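Local structure of phosphoribosylaminoimidazole-succinocarboxamide synthase (Pyrococcus horikoshii, 4O84) at residues V91-V96 / L171-L176. The protein catalyses the ATP-dependent joining of L-aspartate to 5-amino-1-(5-phosphoribosyl)imidazole-4-carboxylate, a step of de novo purine biosynthesis. Residues are numbered along the deposited sequence; the frame is centred on the assembly and turned at random.
Sequences VVRNVV and LVDFKL. With 5GP (guanosine-5'-monophosphate), chain J.
The guanidinium of Arg93 and the carboxylate of Asp173 stand steeply against each other, their planes 78° apart; Asp173 OD2 meets the guanidinium obliquely, in a salt bridge of 3.3 Å to Arg93 NH1. At the edge of that group, in its plane, Arg93 NH1 donates a nearly straight hydrogen bond (2.7 Å, 162°) to phosphate oxygen O1P of the bound guanosine-5'-monophosphate, and a water accepts from Arg93 NE. Asp173 has chi1 at 55°, which tucks its carboxylate between the two backbone arms and turns OD1 to the ribose, whose O3' donates to it at 2.6 Å, while OD2 also pairs with Arg198. On the other face of the sheet Phe174 CE2 lies 3.5 Å from Val92 CB, and both side chains touch Asn157 of helix 143-165. Asn94 ND2 donates to Leu171 O over 3.0 Å from above the carbonyl plane, and also hydrogen-bonds Asn157 OD1. Where the chain turns, Val172 O accepts from both Asn94 N and Val95 N. In the antiparallel strands 84-93 and 169-180, Arg93 and Asp173 form a non-hydrogen-bonded pair, so their side chains emerge on the same face as part of a nucleotide site of the SAICAR synthetase fold, Arg93 holding the phosphate and Asp173 the ribose.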
ATOM      1  N   VAL A  91     -11.399 -10.562   9.872  1.00 19.81           N
ATOM      2  CA  VAL A  91     -11.444  -9.119   9.956  1.00 18.67           C
ATOM      3  C   VAL A  91     -10.045  -8.529   9.927  1.00 18.91           C
ATOM      4  O   VAL A  91      -9.158  -8.948  10.686  1.00 18.69           O
ATOM      5  CB  VAL A  91     -12.220  -8.628  11.210  1.00 19.38           C
ATOM      6  CG1 VAL A  91     -12.111  -7.109  11.364  1.00 17.82           C
ATOM      7  CG2 VAL A  91     -13.690  -9.031  11.128  1.00 18.17           C
ATOM      8  N   VAL A  92      -9.852  -7.567   9.022  1.00 16.77           N
ATOM      9  CA  VAL A  92      -8.602  -6.814   8.931  1.00 15.82           C
ATOM     10  C   VAL A  92      -8.839  -5.367   9.371  1.00 15.58           C
ATOM     11  O   VAL A  92      -9.780  -4.690   8.900  1.00 14.06           O
ATOM     12  CB  VAL A  92      -8.009  -6.830   7.499  1.00 15.62           C
ATOM     13  CG1 VAL A  92      -6.636  -6.159   7.486  1.00 15.07           C
ATOM     14  CG2 VAL A  92      -7.883  -8.253   6.984  1.00 15.66           C
ATOM     15  N   ARG A  93      -7.965  -4.887  10.253  1.00 15.32           N
ATOM     16  CA  ARG A  93      -8.137  -3.578  10.850  1.00 15.23           C
ATOM     17  C   ARG A  93      -6.895  -2.711  10.599  1.00 15.34           C
ATOM     18  O   ARG A  93      -5.765  -3.137  10.838  1.00 14.66           O
ATOM     19  CB  ARG A  93      -8.459  -3.727  12.352  1.00 15.55           C
ATOM     20  CG  ARG A  93      -9.370  -4.920  12.659  1.00 15.93           C
ATOM     21  CD  ARG A  93      -9.857  -4.952  14.105  1.00 17.70           C
ATOM     22  NE  ARG A  93     -10.911  -3.986  14.326  1.00 18.42           N
ATOM     23  CZ  ARG A  93     -12.153  -4.283  14.705  1.00 19.57           C
ATOM     24  NH1 ARG A  93     -13.051  -3.308  14.846  1.00 19.50           N
ATOM     25  NH2 ARG A  93     -12.494  -5.534  14.970  1.00 19.35           N
ATOM     26  N   ASN A  94      -7.114  -1.498  10.091  1.00 15.09           N
ATOM     27  CA  ASN A  94      -6.032  -0.515   9.895  1.00 14.96           C
ATOM     28  C   ASN A  94      -6.074   0.638  10.900  1.00 15.38           C
ATOM     29  O   ASN A  94      -5.050   1.256  11.212  1.00 15.37           O
ATOM     30  CB  ASN A  94      -6.099   0.068   8.485  1.00 14.78           C
ATOM     31  CG  ASN A  94      -5.958  -0.997   7.429  1.00 14.56           C
ATOM     32  OD1 ASN A  94      -4.975  -1.727   7.433  1.00 14.45           O
ATOM     33  ND2 ASN A  94      -6.962  -1.130   6.558  1.00 13.51           N
ATOM     34  N   VAL A  95      -7.288   0.949  11.342  1.00 15.46           N
ATOM     35  CA  VAL A  95      -7.564   2.079  12.215  1.00 15.80           C
ATOM     36  C   VAL A  95      -8.473   1.531  13.314  1.00 14.83           C
ATOM     37  O   VAL A  95      -9.368   0.752  13.029  1.00 14.17           O
ATOM     38  CB  VAL A  95      -8.253   3.229  11.411  1.00 16.28           C
ATOM     39  CG1 VAL A  95      -8.787   4.316  12.319  1.00 17.54           C
ATOM     40  CG2 VAL A  95      -7.298   3.816  10.383  1.00 16.95           C
ATOM     41  N   VAL A  96      -8.206   1.923  14.554  1.00 15.59           N
ATOM     42  CA  VAL A  96      -8.991   1.516  15.732  1.00 16.21           C
ATOM     43  C   VAL A  96     -10.438   2.024  15.667  1.00 16.33           C
ATOM     44  O   VAL A  96     -10.688   3.231  15.656  1.00 17.22           O
ATOM     45  CB  VAL A  96      -8.328   2.004  17.053  1.00 16.95           C
ATOM     46  CG1 VAL A  96      -9.221   1.721  18.276  1.00 16.62           C
ATOM     47  CG2 VAL A  96      -6.949   1.371  17.260  1.00 17.19           C
ATOM     48  N   LEU A 171      -9.869   3.022   4.560  1.00 16.22           N
ATOM     49  CA  LEU A 171     -10.324   1.689   4.899  1.00 16.64           C
ATOM     50  C   LEU A 171      -9.996   1.461   6.375  1.00 17.05           C
ATOM     51  O   LEU A 171      -8.861   1.155   6.716  1.00 18.53           O
ATOM     52  CB  LEU A 171      -9.644   0.644   4.023  1.00 16.37           C
ATOM     53  CG  LEU A 171     -10.135  -0.809   4.213  1.00 15.54           C
ATOM     54  CD1 LEU A 171     -11.633  -0.914   3.994  1.00 15.32           C
ATOM     55  CD2 LEU A 171      -9.397  -1.734   3.253  1.00 15.43           C
ATOM     56  N   VAL A 172     -10.983   1.668   7.243  1.00 17.19           N
ATOM     57  CA  VAL A 172     -10.804   1.554   8.694  1.00 16.10           C
ATOM     58  C   VAL A 172     -10.675   0.083   9.118  1.00 15.68           C
ATOM     59  O   VAL A 172      -9.733  -0.289   9.810  1.00 15.72           O
ATOM     60  CB  VAL A 172     -11.954   2.279   9.447  1.00 15.93           C
ATOM     61  CG1 VAL A 172     -12.003   1.878  10.926  1.00 14.89           C
ATOM     62  CG2 VAL A 172     -11.795   3.794   9.286  1.00 15.31           C
ATOM     63  N   ASP A 173     -11.617  -0.746   8.681  1.00 16.03           N
ATOM     64  CA  ASP A 173     -11.559  -2.194   8.905  1.00 16.11           C
ATOM     65  C   ASP A 173     -12.593  -2.808   7.959  1.00 17.41           C
ATOM     66  O   ASP A 173     -13.366  -2.061   7.323  1.00 17.14           O
ATOM     67  CB  ASP A 173     -11.812  -2.576  10.383  1.00 15.85           C
ATOM     68  CG  ASP A 173     -13.136  -2.021  10.932  1.00 16.28           C
ATOM     69  OD1 ASP A 173     -14.160  -2.080  10.239  1.00 16.60           O
ATOM     70  OD2 ASP A 173     -13.163  -1.510  12.061  1.00 17.37           O
ATOM     71  N   PHE A 174     -12.603  -4.140   7.860  1.00 17.58           N
ATOM     72  CA  PHE A 174     -13.543  -4.859   7.007  1.00 18.14           C
ATOM     73  C   PHE A 174     -13.521  -6.351   7.319  1.00 19.39           C
ATOM     74  O   PHE A 174     -12.546  -6.842   7.892  1.00 19.31           O
ATOM     75  CB  PHE A 174     -13.297  -4.586   5.504  1.00 18.05           C
ATOM     76  CG  PHE A 174     -11.996  -5.134   4.956  1.00 18.33           C
ATOM     77  CD1 PHE A 174     -12.005  -6.149   3.997  1.00 18.95           C
ATOM     78  CD2 PHE A 174     -10.770  -4.616   5.355  1.00 18.18           C
ATOM     79  CE1 PHE A 174     -10.807  -6.649   3.463  1.00 19.05           C
ATOM     80  CE2 PHE A 174      -9.582  -5.121   4.833  1.00 18.51           C
ATOM     81  CZ  PHE A 174      -9.598  -6.134   3.893  1.00 18.22           C
ATOM     82  N   LYS A 175     -14.595  -7.047   6.930  1.00 19.38           N
ATOM     83  CA  LYS A 175     -14.750  -8.480   7.136  1.00 19.72           C
ATOM     84  C   LYS A 175     -14.739  -9.217   5.794  1.00 20.18           C
ATOM     85  O   LYS A 175     -15.409  -8.821   4.856  1.00 20.48           O
ATOM     86  CB  LYS A 175     -16.061  -8.791   7.865  1.00 20.30           C
ATOM     87  CG  LYS A 175     -16.440 -10.284   7.899  1.00 21.87           C
ATOM     88  CD  LYS A 175     -17.928 -10.533   8.140  1.00 24.03           C
ATOM     89  CE  LYS A 175     -18.837 -10.060   7.004  1.00 23.49           C
ATOM     90  NZ  LYS A 175     -19.127 -11.080   5.972  1.00 24.71           N
ATOM     91  N   LEU A 176     -13.979 -10.303   5.742  1.00 20.37           N
ATOM     92  CA  LEU A 176     -13.913 -11.185   4.584  1.00 19.48           C
ATOM     93  C   LEU A 176     -14.382 -12.566   4.988  1.00 19.72           C
ATOM     94  O   LEU A 176     -14.309 -12.953   6.174  1.00 18.42           O
ATOM     95  CB  LEU A 176     -12.479 -11.282   4.045  1.00 19.02           C
ATOM     96  CG  LEU A 176     -11.815 -10.011   3.505  1.00 18.79           C
ATOM     97  CD1 LEU A 176     -10.408 -10.306   3.022  1.00 18.51           C
ATOM     98  CD2 LEU A 176     -12.662  -9.381   2.388  1.00 18.92           C
TER
HETATM   99  P   5GP J 308     -16.540  -4.840  14.794  1.00 35.14           P
HETATM  100  O1P 5GP J 308     -15.722  -3.629  15.190  1.00 32.22           O
HETATM  101  O2P 5GP J 308     -18.010  -4.637  15.068  1.00 35.11           O
HETATM  102  O3P 5GP J 308     -15.952  -6.148  15.273  1.00 33.46           O
HETATM  103  O5' 5GP J 308     -16.467  -5.036  13.176  1.00 34.37           O
HETATM  104  C5' 5GP J 308     -15.260  -4.996  12.389  1.00 33.41           C
HETATM  105  C4' 5GP J 308     -15.505  -4.837  10.874  1.00 32.63           C
HETATM  106  O4' 5GP J 308     -15.993  -6.043  10.290  1.00 34.21           O
HETATM  107  C3' 5GP J 308     -16.544  -3.781  10.489  1.00 33.68           C
HETATM  108  O3' 5GP J 308     -16.193  -3.242   9.203  1.00 31.84           O
HETATM  109  C2' 5GP J 308     -17.838  -4.548  10.354  1.00 33.61           C
HETATM  110  O2' 5GP J 308     -18.756  -3.908   9.452  1.00 31.88           O
HETATM  111  C1' 5GP J 308     -17.341  -5.890   9.831  1.00 33.51           C
HETATM  112  N9  5GP J 308     -18.193  -6.984  10.342  1.00 35.32           N
HETATM  113  C8  5GP J 308     -17.902  -7.802  11.374  1.00 34.42           C
HETATM  114  N7  5GP J 308     -18.901  -8.700  11.572  1.00 34.65           N
HETATM  115  C5  5GP J 308     -19.861  -8.454  10.670  1.00 35.89           C
HETATM  116  C6  5GP J 308     -21.182  -9.034  10.324  1.00 36.51           C
HETATM  117  O6  5GP J 308     -21.634  -9.998  10.971  1.00 35.81           O
HETATM  118  N1  5GP J 308     -21.866  -8.493   9.296  1.00 36.20           N
HETATM  119  C2  5GP J 308     -21.395  -7.454   8.574  1.00 37.37           C
HETATM  120  N2  5GP J 308     -22.165  -6.970   7.556  1.00 35.81           N
HETATM  121  N3  5GP J 308     -20.181  -6.873   8.836  1.00 36.52           N
HETATM  122  C4  5GP J 308     -19.390  -7.323   9.848  1.00 35.83           C
HETATM  123  O   HOH W   1     -10.978  -1.425  13.651  1.00 14.90           O